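Local coordinates for aspartate-semialdehyde dehydrogenase (Thermus thermophilus, PDB 2YV3) that catalyses the NADPH-dependent reductive dephosphorylation of L-aspartyl-4-phosphate to L-aspartate-semialdehyde, the second step from aspartate towards lysine, methionine and threonine, at the interface of chains A and B. Sequence-based numbering; all coordinates share one arbitrary frame. Chains: chain A/B, Aspartate-semialdehyde dehydrogenase.

Contact 1 and contact 2 are separate patches of one homodimer interface, with the centres of their C-alpha atoms about 22 Å apart. They share no residue, but strand 302-310 serves both, through B:Phe306 in contact 1 and A:Asp304 in contact 2. The two-fold symmetry repeats each patch with the chains exchanged, so this strand contributes from both subunits. Contact 1 is mostly packing, and its centre is about 6 Å from B:His238, the predicted proton acceptor; contact 2 is more polar, its centre about 19 Å from A:His238. Pairing of the subunits may therefore help to shape the surroundings of the active site, while contact 2, farther off, probably serves assembly.

Contact 1: the interface of chains A and B. Residues chain A 190-191; chain B 234, 239, 277-279, 306.
A:Asn190 and A:Val191 reach across the dimer interface to address B:Pro279 from two directions, one over the face of its ring and the other at its edge. The carboxamide oxygen OD1 of A:Asn190 lies over the face, 3.1 Å from N of B:Pro279. That tertiary amide nitrogen carries no hydrogen to donate, so the pair is a packing contact and not a hydrogen bond. An extended side chain, with CG opposite the backbone N (chi1 178°), carries the amide out to this position. Its other branch, ND2, points to the thioether of B:Met278 and makes a weak hydrogen bond to SD at 3.7 Å. The amide thus spans two consecutive residues of chain B.

A:Val191 crosses the proline at about a right angle and touches it with CG2. This methyl meets the CG-CD edge, 3.6 Å from CD of B:Pro279. Farther along it comes to 3.9 Å from CB of B:Ala239, and the CZ end of the B:Phe306 ring stands 4.2 Å from the same CG2. One valine branch is therefore lined by proline, alanine and phenylalanine.

Both chain A residues belong to a loop. B:Pro279 is likewise in a loop, with B:Pro277 and B:Met278, whereas B:Ala239 and B:Phe306 lie on strands 237-246 and 302-310 of the dimerisation domain, B:Ala239 directly following the predicted catalytic B:His238.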
ATOM      1  N   ASN A 190       0.137   6.468  -9.066  1.00 12.95           N
ATOM      2  CA  ASN A 190      -1.190   5.973  -8.783  1.00 21.31           C
ATOM      3  C   ASN A 190      -1.148   4.541  -8.278  1.00 30.60           C
ATOM      4  O   ASN A 190      -0.107   3.887  -8.330  1.00 38.43           O
ATOM      5  CB  ASN A 190      -1.999   6.050 -10.072  1.00 20.74           C
ATOM      6  CG  ASN A 190      -3.395   5.521  -9.913  1.00 28.89           C
ATOM      7  OD1 ASN A 190      -4.103   5.889  -8.984  1.00 22.40           O
ATOM      8  ND2 ASN A 190      -3.808   4.654 -10.835  1.00 34.10           N
ATOM      9  N   VAL A 191      -2.263   4.038  -7.772  1.00 19.68           N
ATOM     10  CA  VAL A 191      -2.252   2.658  -7.339  1.00 20.29           C
ATOM     11  C   VAL A 191      -3.501   2.003  -7.897  1.00 20.28           C
ATOM     12  O   VAL A 191      -4.546   2.646  -8.000  1.00 23.44           O
ATOM     13  CB  VAL A 191      -2.149   2.538  -5.778  1.00 22.32           C
ATOM     14  CG1 VAL A 191      -0.845   3.159  -5.319  1.00  1.00           C
ATOM     15  CG2 VAL A 191      -3.349   3.196  -5.079  1.00 20.27           C
TER
ATOM     16  N   THR B 234       2.746   8.914  -4.758  1.00 27.72           N
ATOM     17  CA  THR B 234       1.569   9.496  -5.416  1.00 31.30           C
ATOM     18  C   THR B 234       1.387  10.965  -5.041  1.00 29.59           C
ATOM     19  O   THR B 234       1.740  11.386  -3.936  1.00 28.76           O
ATOM     20  CB  THR B 234       0.278   8.733  -5.088  1.00 25.20           C
ATOM     21  OG1 THR B 234       0.478   7.343  -5.323  1.00 38.18           O
ATOM     22  CG2 THR B 234      -0.845   9.184  -6.009  1.00 38.42           C
ATOM     23  N   ALA B 239      -4.923   6.324  -0.442  1.00 16.40           N
ATOM     24  CA  ALA B 239      -5.578   5.034  -0.580  1.00 16.27           C
ATOM     25  C   ALA B 239      -5.475   4.224   0.705  1.00 16.94           C
ATOM     26  O   ALA B 239      -4.519   4.370   1.479  1.00 21.68           O
ATOM     27  CB  ALA B 239      -4.950   4.253  -1.741  1.00 16.73           C
ATOM     28  N   PRO B 277     -11.700   2.492  -6.922  1.00 22.94           N
ATOM     29  CA  PRO B 277     -11.026   3.757  -6.599  1.00 15.79           C
ATOM     30  C   PRO B 277      -9.557   3.811  -7.066  1.00 17.29           C
ATOM     31  O   PRO B 277      -8.859   2.801  -7.114  1.00 11.22           O
ATOM     32  CB  PRO B 277     -11.141   3.835  -5.071  1.00 14.22           C
ATOM     33  CG  PRO B 277     -12.300   2.953  -4.734  1.00 12.83           C
ATOM     34  CD  PRO B 277     -12.095   1.797  -5.681  1.00 22.67           C
ATOM     35  N   MET B 278      -9.105   5.008  -7.416  1.00 19.34           N
ATOM     36  CA  MET B 278      -7.738   5.228  -7.866  1.00 20.64           C
ATOM     37  C   MET B 278      -7.350   6.681  -7.593  1.00 14.70           C
ATOM     38  O   MET B 278      -8.096   7.607  -7.894  1.00 10.50           O
ATOM     39  CB  MET B 278      -7.591   4.943  -9.373  1.00 27.54           C
ATOM     40  CG  MET B 278      -7.941   3.522  -9.810  1.00 30.51           C
ATOM     41  SD  MET B 278      -7.049   2.935 -11.281  1.00 17.83           S
ATOM     42  CE  MET B 278      -7.872   3.778 -12.496  1.00 18.37           C
ATOM     43  N   PRO B 279      -6.189   6.890  -6.970  1.00 19.93           N
ATOM     44  CA  PRO B 279      -5.708   8.240  -6.667  1.00 14.41           C
ATOM     45  C   PRO B 279      -5.961   9.123  -7.876  1.00 23.72           C
ATOM     46  O   PRO B 279      -6.528  10.214  -7.775  1.00 25.99           O
ATOM     47  CB  PRO B 279      -4.237   8.000  -6.419  1.00 23.42           C
ATOM     48  CG  PRO B 279      -4.278   6.651  -5.636  1.00 19.53           C
ATOM     49  CD  PRO B 279      -5.400   5.858  -6.268  1.00 12.59           C
ATOM     50  N   PHE B 306     -11.891  -0.889  -0.693  1.00 14.56           N
ATOM     51  CA  PHE B 306     -10.804   0.021  -1.031  1.00 15.72           C
ATOM     52  C   PHE B 306     -11.370   1.444  -0.890  1.00 21.58           C
ATOM     53  O   PHE B 306     -12.509   1.715  -1.238  1.00 30.04           O
ATOM     54  CB  PHE B 306     -10.309  -0.242  -2.461  1.00  6.71           C
ATOM     55  CG  PHE B 306      -8.882   0.144  -2.675  1.00 15.51           C
ATOM     56  CD1 PHE B 306      -7.871  -0.462  -1.932  1.00 24.50           C
ATOM     57  CD2 PHE B 306      -8.540   1.176  -3.549  1.00 22.03           C
ATOM     58  CE1 PHE B 306      -6.546  -0.034  -2.053  1.00 21.11           C
ATOM     59  CE2 PHE B 306      -7.220   1.603  -3.670  1.00  5.45           C
ATOM     60  CZ  PHE B 306      -6.231   1.003  -2.925  1.00 11.31           C
TER

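Contact 2: the interface of chains A and B. Residues chain A 296-298, 304; chain B 203, 226, 228.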
ATOM      1  N   SER A 296       0.078  -6.044  17.917  1.00 37.00           N
ATOM      2  CA  SER A 296      -1.164  -5.659  17.262  1.00 41.09           C
ATOM      3  C   SER A 296      -2.267  -5.200  18.213  1.00 38.81           C
ATOM      4  O   SER A 296      -2.505  -5.825  19.253  1.00 45.13           O
ATOM      5  CB  SER A 296      -1.702  -6.830  16.441  1.00 36.85           C
ATOM      6  OG  SER A 296      -3.052  -6.592  16.074  1.00 48.71           O
ATOM      7  N   LEU A 297      -2.953  -4.121  17.858  1.00 24.16           N
ATOM      8  CA  LEU A 297      -4.050  -3.670  18.692  1.00 32.42           C
ATOM      9  C   LEU A 297      -5.374  -4.258  18.192  1.00 30.87           C
ATOM     10  O   LEU A 297      -6.329  -4.409  18.954  1.00 30.74           O
ATOM     11  CB  LEU A 297      -4.101  -2.141  18.736  1.00 35.33           C
ATOM     12  CG  LEU A 297      -3.117  -1.536  19.756  1.00 35.59           C
ATOM     13  CD1 LEU A 297      -3.461  -1.984  21.167  1.00 35.45           C
ATOM     14  CD2 LEU A 297      -1.720  -1.976  19.435  1.00 49.84           C
ATOM     15  N   ALA A 298      -5.415  -4.621  16.913  1.00 34.68           N
ATOM     16  CA  ALA A 298      -6.619  -5.200  16.316  1.00 36.87           C
ATOM     17  C   ALA A 298      -6.997  -6.499  17.019  1.00 37.49           C
ATOM     18  O   ALA A 298      -8.080  -6.617  17.577  1.00 39.93           O
ATOM     19  CB  ALA A 298      -6.400  -5.457  14.825  1.00 35.54           C
ATOM     20  N   ASP A 304       1.625  -6.783  14.004  1.00 19.89           N
ATOM     21  CA  ASP A 304       1.586  -6.056  12.748  1.00 16.34           C
ATOM     22  C   ASP A 304       3.015  -5.871  12.239  1.00 22.69           C
ATOM     23  O   ASP A 304       3.773  -5.099  12.813  1.00 26.56           O
ATOM     24  CB  ASP A 304       0.947  -4.685  12.936  1.00 20.93           C
ATOM     25  CG  ASP A 304      -0.538  -4.767  13.249  1.00 41.50           C
ATOM     26  OD1 ASP A 304      -0.865  -5.254  14.348  1.00 36.89           O
ATOM     27  OD2 ASP A 304      -1.376  -4.345  12.401  1.00 40.79           O
TER
ATOM     28  N   TYR B 203       3.906   1.640  17.189  1.00 28.39           N
ATOM     29  CA  TYR B 203       3.111   2.301  16.149  1.00 30.50           C
ATOM     30  C   TYR B 203       3.516   3.753  15.969  1.00 26.44           C
ATOM     31  O   TYR B 203       3.958   4.400  16.914  1.00 28.27           O
ATOM     32  CB  TYR B 203       1.609   2.252  16.498  1.00 32.50           C
ATOM     33  CG  TYR B 203       0.970   0.883  16.411  1.00 30.55           C
ATOM     34  CD1 TYR B 203       0.163   0.525  15.325  1.00 32.25           C
ATOM     35  CD2 TYR B 203       1.189  -0.071  17.412  1.00 47.13           C
ATOM     36  CE1 TYR B 203      -0.410  -0.767  15.242  1.00 44.02           C
ATOM     37  CE2 TYR B 203       0.628  -1.354  17.343  1.00 42.11           C
ATOM     38  CZ  TYR B 203      -0.161  -1.697  16.260  1.00 45.11           C
ATOM     39  OH  TYR B 203      -0.653  -2.979  16.188  1.00 45.59           O
ATOM     40  N   SER B 226      -6.785  -0.666  14.252  1.00 31.44           N
ATOM     41  CA  SER B 226      -5.391  -0.972  13.963  1.00 30.54           C
ATOM     42  C   SER B 226      -4.977  -0.393  12.608  1.00 31.35           C
ATOM     43  O   SER B 226      -5.489  -0.812  11.564  1.00 32.03           O
ATOM     44  CB  SER B 226      -5.215  -2.496  13.955  1.00 23.86           C
ATOM     45  OG  SER B 226      -3.936  -2.887  14.409  1.00 21.87           O
ATOM     46  N   THR B 228      -1.830   1.035   9.758  1.00 26.12           N
ATOM     47  CA  THR B 228      -0.497   0.823   9.213  1.00 28.00           C
ATOM     48  C   THR B 228      -0.426   1.996   8.235  1.00 22.93           C
ATOM     49  O   THR B 228      -1.377   2.217   7.486  1.00 25.61           O
ATOM     50  CB  THR B 228      -0.409  -0.535   8.465  1.00 35.25           C
ATOM     51  OG1 THR B 228      -0.821  -1.588   9.346  1.00 35.07           O
ATOM     52  CG2 THR B 228       1.005  -0.815   7.988  1.00 37.59           C
TER
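The phenol of B:Tyr203 enters chain A between the backbone of A:Leu297 and the carboxylate of A:Asp304, while B:Ser226 packs beside it. B:Ser226, B:Tyr203 and A:Asp304 bury the most surface in this patch of the homodimer interface, in which the loop 296-298 and strand 302-310 of chain A meet B:Tyr203 and the segment of B:Ser226 and B:Thr228.

Two weak hydrogen bonds meet at the tyrosine hydroxyl. OH of B:Tyr203 donates to OD1 of A:Asp304 at 2.9 Å and accepts from the amide N of A:Leu297 at 3.1 Å. The second is well bent, 130° at the hydrogen, and the two partners lie roughly at right angles as seen from the oxygen. Carboxylate and phenol ring are turned 62° apart, so the acid meets the hydroxyl without stacking on the ring. With chi1 at -69°, CG of A:Asp304 stands opposite its own carbonyl carbon, which turns the carboxylate across to the tyrosine hydroxyl. Replacing A:Asp304 by alanine would probably leave the hydroxyl of B:Tyr203 without its carboxylate acceptor and the ring more loosely fixed at its outer end.

A:Leu297 also supplies an apolar contact to the tyrosine: its CD2 methyl stands over one face of the B:Tyr203 ring, outside the CE2-CZ edge, 3.5 Å from CZ. The leucine thus offers backbone N to the hydroxyl and side chain to the ring.

B:Ser226 lies along A:Ala298, with the two CB atoms 3.3 Å apart. Its hydroxyl OG is near two polar groups without a clear hydrogen bond to either: it is 3.4 Å from the backbone N of A:Ala298 and 3.6 Å from OD2 of A:Asp304, the carboxylate oxygen that B:Tyr203 does not engage.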